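Local coordinates for protein Chains: A (Unidentified, PDB 6ZMG) that binds S-adenosyl-L-homocysteine at the interfaces of a three-subunit assembly and is probably an S-adenosylmethionine-degrading lyase of the phage type, at residues Ile15-Asn20 and Glu100-Glu105; Ala49-Gln54 and Val72-Ile77; Val107-Gln112 and Tyr121-Glu126. All coordinates share one frame; numbering follows the deposited sequence.

Interaction 1. Residues Ile15-Asn20 and Glu100-Glu105; sequences IFVGLN and EDFKQE. With SAH (S-adenosyl-L-homocysteine), chain D.
Q104 reaches across to the backbone of G18 and N20 and has the largest share of this buried contact. Its CB lies beside the ligand, 3.9 Å from OXT of SAH. CG stands next to the backbone N (chi1 -62°), and a bend at chi2 (-66°) lays the amide beside the G18 carbonyl. Q104 CD is 3.3 Å from G18 O. At the tip the two amide atoms part company. Q104 OE1 accepts from the amino N of SAH at 2.7 Å and also from a water, which in turn accepts from G18 N. Q104 NE2 gives one hydrogen to N20 O at 2.9 Å, nearly straight at 167°. The other hydrogen of Q104 NE2 goes to F102 O at 2.8 Å. Both acceptors lie close to the amide plane, so the two bonds fix its rotation and leave OE1 facing the ligand.

Q104 N to R99 O and K103 N to E100 O close a Schellman motif that ends helix 84-101, with K103 (positive phi) as the C-prime residue. Just past this turn, E105 N donates to OXT of SAH at 2.9 Å. E69, S71 and S106 of the same chain, with S50 and I77 of the second subunit, also hydrogen-bond the ligand. The F102 ring stacks edge-to-face with Y27 and touches V17 only loosely.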
loop_
_atom_site.group_PDB
_atom_site.type_symbol
_atom_site.label_atom_id
_atom_site.label_comp_id
_atom_site.label_asym_id
_atom_site.label_seq_id
_atom_site.Cartn_x
_atom_site.Cartn_y
_atom_site.Cartn_z
ATOM N N ILE A 15 2.471 7.938 5.750
ATOM C CA ILE A 15 3.192 8.101 7.006
ATOM C C ILE A 15 3.349 6.720 7.623
ATOM O O ILE A 15 2.369 5.979 7.743
ATOM C CB ILE A 15 2.450 9.038 7.983
ATOM C CG1 ILE A 15 2.165 10.396 7.333
ATOM C CG2 ILE A 15 3.249 9.225 9.249
ATOM C CD1 ILE A 15 1.359 11.343 8.210
ATOM N N PHE A 16 4.567 6.387 8.035
ATOM C CA PHE A 16 4.835 5.129 8.717
ATOM C C PHE A 16 5.120 5.401 10.184
ATOM O O PHE A 16 6.060 6.136 10.505
ATOM C CB PHE A 16 6.010 4.417 8.088
ATOM C CG PHE A 16 5.800 4.050 6.650
ATOM C CD1 PHE A 16 6.070 4.945 5.622
ATOM C CD2 PHE A 16 5.290 2.819 6.324
ATOM C CE1 PHE A 16 5.864 4.564 4.277
ATOM C CE2 PHE A 16 5.113 2.434 5.006
ATOM C CZ PHE A 16 5.394 3.294 3.985
ATOM N N VAL A 17 4.325 4.778 11.060
ATOM C CA VAL A 17 4.408 4.966 12.509
ATOM C C VAL A 17 4.542 3.598 13.156
ATOM O O VAL A 17 3.651 2.752 12.996
ATOM C CB VAL A 17 3.154 5.643 13.093
ATOM C CG1 VAL A 17 3.365 5.921 14.586
ATOM C CG2 VAL A 17 2.794 6.895 12.354
ATOM N N GLY A 18 5.629 3.381 13.881
ATOM C CA GLY A 18 5.820 2.143 14.598
ATOM C C GLY A 18 5.079 2.123 15.922
ATOM O O GLY A 18 4.691 3.160 16.457
ATOM N N LEU A 19 4.870 0.906 16.438
ATOM C CA LEU A 19 4.100 0.693 17.653
ATOM C C LEU A 19 4.932 0.119 18.788
ATOM O O LEU A 19 4.408 -0.044 19.898
ATOM C CB LEU A 19 2.880 -0.194 17.380
ATOM C CG LEU A 19 1.967 0.340 16.281
ATOM C CD1 LEU A 19 0.898 -0.650 15.919
ATOM C CD2 LEU A 19 1.309 1.653 16.661
ATOM N N ASN A 20 6.213 -0.161 18.546
ATOM C CA ASN A 20 7.159 -0.421 19.615
ATOM C C ASN A 20 7.679 0.901 20.161
ATOM O O ASN A 20 7.895 1.855 19.409
ATOM C CB ASN A 20 8.393 -1.160 19.094
ATOM C CG ASN A 20 8.279 -2.665 19.154
ATOM O OD1 ASN A 20 7.199 -3.242 19.201
ATOM N ND2 ASN A 20 9.429 -3.315 19.132
ATOM N N GLU A 100 5.963 12.362 18.556
ATOM C CA GLU A 100 5.929 12.666 19.980
ATOM C C GLU A 100 4.931 11.775 20.712
ATOM O O GLU A 100 5.238 11.193 21.760
ATOM C CB GLU A 100 5.547 14.137 20.186
ATOM C CG GLU A 100 5.332 14.458 21.642
ATOM C CD GLU A 100 4.892 15.887 21.895
ATOM O OE1 GLU A 100 5.348 16.789 21.164
ATOM O OE2 GLU A 100 4.087 16.117 22.824
ATOM N N ASP A 101 3.711 11.688 20.187
ATOM C CA ASP A 101 2.630 11.056 20.927
ATOM C C ASP A 101 2.906 9.582 21.148
ATOM O O ASP A 101 2.438 9.000 22.137
ATOM C CB ASP A 101 1.328 11.203 20.144
ATOM C CG ASP A 101 0.863 12.652 20.028
ATOM O OD1 ASP A 101 1.545 13.567 20.548
ATOM O OD2 ASP A 101 -0.201 12.870 19.406
ATOM N N PHE A 102 3.649 8.962 20.238
ATOM C CA PHE A 102 3.953 7.538 20.324
ATOM C C PHE A 102 5.388 7.275 20.745
ATOM O O PHE A 102 5.832 6.124 20.718
ATOM C CB PHE A 102 3.524 6.843 19.042
ATOM C CG PHE A 102 2.039 6.853 18.882
ATOM C CD1 PHE A 102 1.262 6.057 19.706
ATOM C CD2 PHE A 102 1.406 7.744 18.029
ATOM C CE1 PHE A 102 -0.109 6.078 19.626
ATOM C CE2 PHE A 102 0.023 7.791 17.961
ATOM C CZ PHE A 102 -0.737 6.948 18.745
ATOM N N LYS A 103 6.099 8.311 21.193
ATOM C CA LYS A 103 7.419 8.141 21.804
ATOM C C LYS A 103 8.383 7.460 20.839
ATOM O O LYS A 103 9.179 6.590 21.217
ATOM C CB LYS A 103 7.324 7.400 23.135
ATOM C CG LYS A 103 6.482 8.125 24.121
ATOM C CD LYS A 103 6.458 7.392 25.426
ATOM C CE LYS A 103 5.776 8.148 26.486
ATOM N NZ LYS A 103 5.969 7.408 27.744
ATOM N N GLN A 104 8.302 7.856 19.574
ATOM C CA GLN A 104 9.054 7.210 18.510
ATOM C C GLN A 104 10.368 7.928 18.240
ATOM O O GLN A 104 10.465 9.149 18.343
ATOM C CB GLN A 104 8.235 7.190 17.218
ATOM C CG GLN A 104 6.946 6.415 17.303
ATOM C CD GLN A 104 7.222 4.961 17.518
ATOM O OE1 GLN A 104 7.736 4.294 16.622
ATOM N NE2 GLN A 104 6.934 4.461 18.724
ATOM N N GLU A 105 11.378 7.156 17.848
ATOM C CA GLU A 105 12.633 7.765 17.431
ATOM C C GLU A 105 12.529 8.342 16.027
ATOM O O GLU A 105 13.126 9.384 15.738
ATOM C CB GLU A 105 13.739 6.723 17.497
ATOM C CG GLU A 105 15.107 7.208 17.187
ATOM C CD GLU A 105 16.082 6.040 17.213
ATOM O OE1 GLU A 105 16.225 5.280 16.221
ATOM O OE2 GLU A 105 16.675 5.852 18.275
HETATM N N SAH D . 9.440 2.180 16.720
HETATM C CA SAH D . 10.443 2.806 15.844
HETATM C CB SAH D . 9.824 3.148 14.461
HETATM C CG SAH D . 10.706 2.621 13.355
HETATM S SD SAH D . 10.243 3.132 11.688
HETATM C C SAH D . 11.057 4.091 16.417
HETATM O O SAH D . 11.758 4.805 15.735
HETATM O OXT SAH D . 10.811 4.314 17.661
HETATM C "C5'" SAH D . 8.456 2.845 11.633
HETATM C "C4'" SAH D . 8.037 1.919 10.507
HETATM O "O4'" SAH D . 8.538 2.413 9.243
HETATM C "C3'" SAH D . 8.609 0.512 10.573
HETATM O "O3'" SAH D . 7.912 -0.337 11.474
HETATM C "C2'" SAH D . 8.421 0.038 9.127
HETATM O "O2'" SAH D . 7.081 -0.417 8.975
HETATM C "C1'" SAH D . 8.652 1.331 8.340
HETATM N N9 SAH D . 9.974 1.402 7.727
HETATM C C8 SAH D . 11.142 1.820 8.317
HETATM N N7 SAH D . 12.165 1.862 7.488
HETATM C C5 SAH D . 11.629 1.437 6.284
HETATM C C6 SAH D . 12.178 1.322 4.992
HETATM N N6 SAH D . 13.448 1.620 4.688
HETATM N N1 SAH D . 11.354 0.914 4.002
HETATM C C2 SAH D . 10.082 0.630 4.294
HETATM N N3 SAH D . 9.453 0.712 5.464
HETATM C C4 SAH D . 10.284 1.135 6.425
HETATM O O HOH W 1 7.426 5.521 14.197
#

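Interaction 2. Residues Ala49-Gln54 and Val72-Ile77; sequences ASFVAQ and VQIIII. With SAH (S-adenosyl-L-homocysteine), chain B.
F51 and I74 are the close-packed pair on the face they share with V72 and A53 in this antiparallel beta hairpin of strands 49-59 and 66-77. Their side chains lie side by side, with F51 CE2 3.8 Å from I74 CG2. V72 CG1 comes up at the edge of the F51 ring. Helix 29-43 packs against both F51 and I74. The neighbouring pair is looser: A53 is exposed, and its CB does not touch V72. S50 with I75 and V52 with Q73 are the hydrogen-bonded pairs, each holding two backbone bonds.

Near Q54 the contact turns polar. Q73 has CG anti to its backbone N (chi1 179°), and its extended chain carries NE2 to Q54 OE1 at 3.0 Å. Q54 NE2 also bonds S71 OG. A leucine at Q54 would probably leave Q73 NE2 without this acceptor and S71 without its amide partner.

At the far end S50 OG donates to adenine N3 of SAH at 2.8 Å and accepts from the ribose O2' at 2.7 Å. I77 N donates to N1, and I77 O accepts from N6. The pattern is consistent with this end reading the base, while the third subunit holds other parts of the ligand.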
loop_
_atom_site.group_PDB
_atom_site.type_symbol
_atom_site.label_atom_id
_atom_site.label_comp_id
_atom_site.label_asym_id
_atom_site.label_seq_id
_atom_site.Cartn_x
_atom_site.Cartn_y
_atom_site.Cartn_z
ATOM N N ALA A 49 -8.844 9.214 5.871
ATOM C CA ALA A 49 -7.570 8.551 5.643
ATOM C C ALA A 49 -7.784 7.049 5.731
ATOM O O ALA A 49 -8.847 6.572 6.143
ATOM C CB ALA A 49 -6.531 8.975 6.685
ATOM N N SER A 50 -6.750 6.317 5.339
ATOM C CA SER A 50 -6.689 4.875 5.484
ATOM C C SER A 50 -5.489 4.512 6.343
ATOM O O SER A 50 -4.441 5.167 6.286
ATOM C CB SER A 50 -6.548 4.182 4.124
ATOM O OG SER A 50 -7.690 4.401 3.302
ATOM N N PHE A 51 -5.648 3.442 7.113
ATOM C CA PHE A 51 -4.635 2.986 8.054
ATOM C C PHE A 51 -4.415 1.495 7.839
ATOM O O PHE A 51 -5.348 0.702 7.977
ATOM C CB PHE A 51 -5.076 3.252 9.494
ATOM C CG PHE A 51 -5.382 4.696 9.785
ATOM C CD1 PHE A 51 -6.580 5.272 9.395
ATOM C CD2 PHE A 51 -4.471 5.465 10.451
ATOM C CE1 PHE A 51 -6.840 6.600 9.669
ATOM C CE2 PHE A 51 -4.722 6.769 10.741
ATOM C CZ PHE A 51 -5.913 7.341 10.363
ATOM N N VAL A 52 -3.184 1.113 7.518
ATOM C CA VAL A 52 -2.836 -0.261 7.179
ATOM C C VAL A 52 -1.914 -0.815 8.258
ATOM O O VAL A 52 -0.843 -0.252 8.524
ATOM C CB VAL A 52 -2.146 -0.327 5.804
ATOM C CG1 VAL A 52 -1.720 -1.739 5.465
ATOM C CG2 VAL A 52 -3.038 0.259 4.709
ATOM N N ALA A 53 -2.314 -1.941 8.844
ATOM C CA ALA A 53 -1.458 -2.640 9.787
ATOM C C ALA A 53 -0.340 -3.361 9.054
ATOM O O ALA A 53 -0.538 -3.945 7.989
ATOM C CB ALA A 53 -2.265 -3.671 10.564
ATOM N N GLN A 54 0.838 -3.338 9.653
ATOM C CA GLN A 54 2.008 -3.916 9.047
ATOM C C GLN A 54 2.867 -4.556 10.120
ATOM O O GLN A 54 2.745 -4.257 11.311
ATOM C CB GLN A 54 2.930 -2.852 8.445
ATOM C CG GLN A 54 2.240 -1.760 7.695
ATOM C CD GLN A 54 3.224 -0.876 6.964
ATOM O OE1 GLN A 54 3.138 -0.704 5.750
ATOM N NE2 GLN A 54 4.127 -0.254 7.713
ATOM N N VAL A 72 2.091 0.993 11.432
ATOM C CA VAL A 72 0.918 1.494 10.738
ATOM C C VAL A 72 1.372 2.346 9.575
ATOM O O VAL A 72 2.247 3.204 9.731
ATOM C CB VAL A 72 0.019 2.335 11.660
ATOM C CG1 VAL A 72 -1.211 2.787 10.899
ATOM C CG2 VAL A 72 -0.338 1.529 12.891
ATOM N N GLN A 73 0.818 2.070 8.409
ATOM C CA GLN A 73 0.990 2.918 7.242
ATOM C C GLN A 73 -0.282 3.751 7.093
ATOM O O GLN A 73 -1.372 3.209 6.864
ATOM C CB GLN A 73 1.274 2.068 6.008
ATOM C CG GLN A 73 1.432 2.899 4.761
ATOM C CD GLN A 73 1.504 2.106 3.476
ATOM O OE1 GLN A 73 1.283 2.666 2.405
ATOM N NE2 GLN A 73 1.870 0.821 3.561
ATOM N N ILE A 74 -0.148 5.064 7.265
ATOM C CA ILE A 74 -1.264 5.988 7.079
ATOM C C ILE A 74 -1.223 6.487 5.645
ATOM O O ILE A 74 -0.189 6.988 5.189
ATOM C CB ILE A 74 -1.177 7.178 8.049
ATOM C CG1 ILE A 74 -0.975 6.716 9.486
ATOM C CG2 ILE A 74 -2.439 8.040 7.941
ATOM C CD1 ILE A 74 -0.728 7.856 10.437
ATOM N N ILE A 75 -2.335 6.353 4.932
ATOM C CA ILE A 75 -2.444 6.789 3.545
ATOM C C ILE A 75 -3.457 7.921 3.515
ATOM O O ILE A 75 -4.613 7.734 3.918
ATOM C CB ILE A 75 -2.875 5.647 2.611
ATOM C CG1 ILE A 75 -1.906 4.474 2.714
ATOM C CG2 ILE A 75 -3.019 6.158 1.164
ATOM C CD1 ILE A 75 -2.410 3.213 2.005
ATOM N N ILE A 76 -3.031 9.079 3.018
ATOM C CA ILE A 76 -3.869 10.270 2.966
ATOM C C ILE A 76 -3.935 10.747 1.524
ATOM O O ILE A 76 -2.908 11.127 0.952
ATOM C CB ILE A 76 -3.319 11.396 3.858
ATOM C CG1 ILE A 76 -3.325 10.980 5.321
ATOM C CG2 ILE A 76 -4.132 12.691 3.658
ATOM C CD1 ILE A 76 -2.490 11.883 6.219
ATOM N N ILE A 77 -5.128 10.730 0.939
ATOM C CA ILE A 77 -5.376 11.358 -0.359
ATOM C C ILE A 77 -6.049 12.696 -0.091
ATOM O O ILE A 77 -7.066 12.752 0.609
ATOM C CB ILE A 77 -6.258 10.470 -1.255
ATOM C CG1 ILE A 77 -5.601 9.104 -1.466
ATOM C CG2 ILE A 77 -6.532 11.157 -2.600
ATOM C CD1 ILE A 77 -6.488 8.109 -2.107
HETATM N N SAH B . -18.646 3.089 4.028
HETATM C CA SAH B . -18.382 4.356 3.329
HETATM C CB SAH B . -17.057 4.271 2.523
HETATM C CG SAH B . -16.185 5.463 2.835
HETATM S SD SAH B . -14.710 5.630 1.811
HETATM C C SAH B . -19.496 4.778 2.360
HETATM O O SAH B . -19.337 5.698 1.590
HETATM O OXT SAH B . -20.599 4.121 2.467
HETATM C "C5'" SAH B . -13.997 3.965 1.812
HETATM C "C4'" SAH B . -12.565 3.932 2.311
HETATM O "O4'" SAH B . -11.753 4.860 1.555
HETATM C "C3'" SAH B . -12.362 4.394 3.745
HETATM O "O3'" SAH B . -12.676 3.395 4.707
HETATM C "C2'" SAH B . -10.862 4.704 3.757
HETATM O "O2'" SAH B . -10.153 3.485 3.954
HETATM C "C1'" SAH B . -10.640 5.242 2.340
HETATM N N9 SAH B . -10.539 6.697 2.288
HETATM C C8 SAH B . -11.573 7.600 2.225
HETATM N N7 SAH B . -11.173 8.849 2.095
HETATM C C5 SAH B . -9.792 8.751 2.080
HETATM C C6 SAH B . -8.778 9.712 1.900
HETATM N N6 SAH B . -9.007 11.018 1.713
HETATM N N1 SAH B . -7.501 9.270 1.889
HETATM C C2 SAH B . -7.264 7.967 2.059
HETATM N N3 SAH B . -8.133 6.973 2.225
HETATM C C4 SAH B . -9.391 7.431 2.215
#

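Interaction 3. Residues Val107-Gln112 and Tyr121-Glu126; sequences VIVEIQ and YSITAE. With SAH (S-adenosyl-L-homocysteine), chain D.
V107 with I123 and V109 with Y121 are the hydrogen-bonded pairs of an antiparallel ladder, with I108 and S122 as the non-hydrogen-bonded pair between them; the N-to-C directions of the two short segments are 151° apart. This is the beta hairpin of strands 106-113 and 116-124. Each hydrogen-bonded pair exchanges two backbone bonds. I123 N reaches V107 O at 2.7 Å, and V109 N reaches Y121 O at 2.9 Å.

The face of V107, V109, Y121 and I123 is largely apolar. V109 splits its two methyls between neighbours on the other strand. V109 CG1 sits 4.2 Å from CD2 of the Y121 ring, and V109 CG2 sits 3.7 Å from I123 CD1. The V109 chi1 of 173° sets CG1 anti to the backbone N, which leaves CG2 beside that N, where it meets I123. I111 adds a second touch to the tyrosine: I111 CG1 lies in the ring plane, at the edge, 4.0 Å from Y121 CE2. V109 and I111 also pack on V91 of helix 84-101, while Y121 touches Q92 of the same helix. This face of the hairpin packs on that helix.

Strand 116-124 is not the edge of the sheet in the assembly. Y121 to T124 pair in an antiparallel ladder with a strand of the second subunit, and R5 and M3 of that subunit pack on Y121 and I123.

On the other face I108 points to the ligand site. It packs on F16 of strand 11-21, and I108 CD1 comes to 3.4 Å from C8 of the SAH adenine.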
loop_
_atom_site.group_PDB
_atom_site.type_symbol
_atom_site.label_atom_id
_atom_site.label_comp_id
_atom_site.label_asym_id
_atom_site.label_seq_id
_atom_site.Cartn_x
_atom_site.Cartn_y
_atom_site.Cartn_z
ATOM N N VAL A 107 9.713 8.782 12.515
ATOM C CA VAL A 107 8.495 8.593 11.727
ATOM C C VAL A 107 8.853 8.944 10.289
ATOM O O VAL A 107 9.528 9.948 10.040
ATOM C CB VAL A 107 7.336 9.468 12.244
ATOM C CG1 VAL A 107 6.207 9.522 11.254
ATOM C CG2 VAL A 107 6.835 8.926 13.593
ATOM N N ILE A 108 8.423 8.126 9.341
ATOM C CA ILE A 108 8.732 8.359 7.936
ATOM C C ILE A 108 7.517 8.954 7.245
ATOM O O ILE A 108 6.401 8.439 7.374
ATOM C CB ILE A 108 9.175 7.059 7.248
ATOM C CG1 ILE A 108 10.449 6.542 7.892
ATOM C CG2 ILE A 108 9.334 7.292 5.757
ATOM C CD1 ILE A 108 10.765 5.138 7.454
ATOM N N VAL A 109 7.740 10.022 6.483
ATOM C CA VAL A 109 6.690 10.718 5.754
ATOM C C VAL A 109 7.083 10.805 4.287
ATOM O O VAL A 109 8.207 11.207 3.960
ATOM C CB VAL A 109 6.461 12.135 6.312
ATOM C CG1 VAL A 109 5.475 12.905 5.440
ATOM C CG2 VAL A 109 5.962 12.090 7.745
ATOM N N GLU A 110 6.154 10.449 3.403
ATOM C CA GLU A 110 6.350 10.549 1.960
ATOM C C GLU A 110 5.212 11.373 1.370
ATOM O O GLU A 110 4.037 11.043 1.572
ATOM C CB GLU A 110 6.391 9.152 1.323
ATOM C CG GLU A 110 6.606 9.167 -0.184
ATOM C CD GLU A 110 6.515 7.801 -0.835
ATOM O OE1 GLU A 110 7.552 7.132 -0.975
ATOM O OE2 GLU A 110 5.407 7.398 -1.229
ATOM N N ILE A 111 5.566 12.438 0.646
ATOM C CA ILE A 111 4.619 13.327 -0.008
ATOM C C ILE A 111 4.676 13.027 -1.497
ATOM O O ILE A 111 5.766 13.012 -2.082
ATOM C CB ILE A 111 4.984 14.809 0.192
ATOM C CG1 ILE A 111 5.118 15.169 1.666
ATOM C CG2 ILE A 111 3.956 15.684 -0.508
ATOM C CD1 ILE A 111 3.853 15.067 2.434
ATOM N N GLN A 112 3.511 12.855 -2.114
ATOM C CA GLN A 112 3.412 12.605 -3.541
ATOM C C GLN A 112 2.512 13.634 -4.204
ATOM O O GLN A 112 1.587 14.173 -3.586
ATOM C CB GLN A 112 2.826 11.217 -3.824
ATOM C CG GLN A 112 3.733 10.089 -3.355
ATOM C CD GLN A 112 3.140 8.734 -3.595
ATOM O OE1 GLN A 112 2.116 8.606 -4.258
ATOM N NE2 GLN A 112 3.780 7.706 -3.055
ATOM N N TYR A 121 10.801 12.173 4.080
ATOM C CA TYR A 121 11.389 12.740 5.279
ATOM C C TYR A 121 11.435 11.666 6.353
ATOM O O TYR A 121 10.487 10.886 6.496
ATOM C CB TYR A 121 10.514 13.880 5.882
ATOM C CG TYR A 121 10.145 14.970 4.934
ATOM C CD1 TYR A 121 11.039 15.988 4.649
ATOM C CD2 TYR A 121 8.889 15.025 4.372
ATOM C CE1 TYR A 121 10.709 17.011 3.781
ATOM C CE2 TYR A 121 8.544 16.036 3.491
ATOM C CZ TYR A 121 9.459 17.031 3.200
ATOM O OH TYR A 121 9.135 18.057 2.341
ATOM N N SER A 122 12.504 11.651 7.133
ATOM C CA SER A 122 12.519 10.937 8.396
ATOM C C SER A 122 12.437 11.987 9.488
ATOM O O SER A 122 13.318 12.837 9.599
ATOM C CB SER A 122 13.788 10.117 8.570
ATOM O OG SER A 122 13.622 9.273 9.691
ATOM N N ILE A 123 11.376 11.955 10.269
ATOM C CA ILE A 123 11.217 12.893 11.368
ATOM C C ILE A 123 11.850 12.218 12.569
ATOM O O ILE A 123 11.338 11.202 13.039
ATOM C CB ILE A 123 9.742 13.198 11.625
ATOM C CG1 ILE A 123 9.115 13.820 10.383
ATOM C CG2 ILE A 123 9.635 14.129 12.804
ATOM C CD1 ILE A 123 7.615 14.010 10.472
ATOM N N THR A 124 12.955 12.772 13.058
ATOM C CA THR A 124 13.840 12.080 13.980
ATOM C C THR A 124 13.910 12.801 15.312
ATOM O O THR A 124 14.122 14.015 15.359
ATOM C CB THR A 124 15.234 11.975 13.370
ATOM O OG1 THR A 124 15.112 11.341 12.097
ATOM C CG2 THR A 124 16.106 11.147 14.227
ATOM N N ALA A 125 13.757 12.036 16.384
ATOM C CA ALA A 125 13.849 12.592 17.719
ATOM C C ALA A 125 15.253 13.117 17.972
ATOM O O ALA A 125 16.252 12.514 17.566
ATOM C CB ALA A 125 13.543 11.501 18.741
ATOM N N GLU A 126 15.317 14.228 18.696
ATOM C CA GLU A 126 16.568 14.866 19.079
ATOM C C GLU A 126 16.948 14.564 20.524
ATOM O O GLU A 126 17.580 15.386 21.201
ATOM C CB GLU A 126 16.462 16.359 18.809
ATOM C CG GLU A 126 16.337 16.691 17.328
ATOM C CD GLU A 126 16.186 18.180 17.094
ATOM O OE1 GLU A 126 17.106 18.931 17.437
ATOM O OE2 GLU A 126 15.152 18.617 16.588
HETATM N N SAH D . 9.440 2.180 16.720
HETATM C CA SAH D . 10.443 2.806 15.844
HETATM C CB SAH D . 9.824 3.148 14.461
HETATM C CG SAH D . 10.706 2.621 13.355
HETATM S SD SAH D . 10.243 3.132 11.688
HETATM C C SAH D . 11.057 4.091 16.417
HETATM O O SAH D . 11.758 4.805 15.735
HETATM O OXT SAH D . 10.811 4.314 17.661
HETATM C "C5'" SAH D . 8.456 2.845 11.633
HETATM C "C4'" SAH D . 8.037 1.919 10.507
HETATM O "O4'" SAH D . 8.538 2.413 9.243
HETATM C "C3'" SAH D . 8.609 0.512 10.573
HETATM O "O3'" SAH D . 7.912 -0.337 11.474
HETATM C "C2'" SAH D . 8.421 0.038 9.127
HETATM O "O2'" SAH D . 7.081 -0.417 8.975
HETATM C "C1'" SAH D . 8.652 1.331 8.340
HETATM N N9 SAH D . 9.974 1.402 7.727
HETATM C C8 SAH D . 11.142 1.820 8.317
HETATM N N7 SAH D . 12.165 1.862 7.488
HETATM C C5 SAH D . 11.629 1.437 6.284
HETATM C C6 SAH D . 12.178 1.322 4.992
HETATM N N6 SAH D . 13.448 1.620 4.688
HETATM N N1 SAH D . 11.354 0.914 4.002
HETATM C C2 SAH D . 10.082 0.630 4.294
HETATM N N3 SAH D . 9.453 0.712 5.464
HETATM C C4 SAH D . 10.284 1.135 6.425
#

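In the fold
From the N terminus, strand 11-21 comes first and meets its partner in interaction 1 just after helix 84-101, so this contact closes a long loop. Interaction 2 lies within that loop and closes a short one, the hairpin 49-59/66-77. Interaction 3 follows in series and closes the last hairpin, 106-113/116-124. Strand 11-21 runs between the two hairpins: I15 and V17 bond to I74 and V72 of interaction 2, while F16 bonds to I108 of interaction 3. The hairpin contacts do not touch each other. Interactions 1 and 3 touch one SAH, which Q54 of interaction 2 also approaches; the S50 and I77 end of interaction 2 binds another.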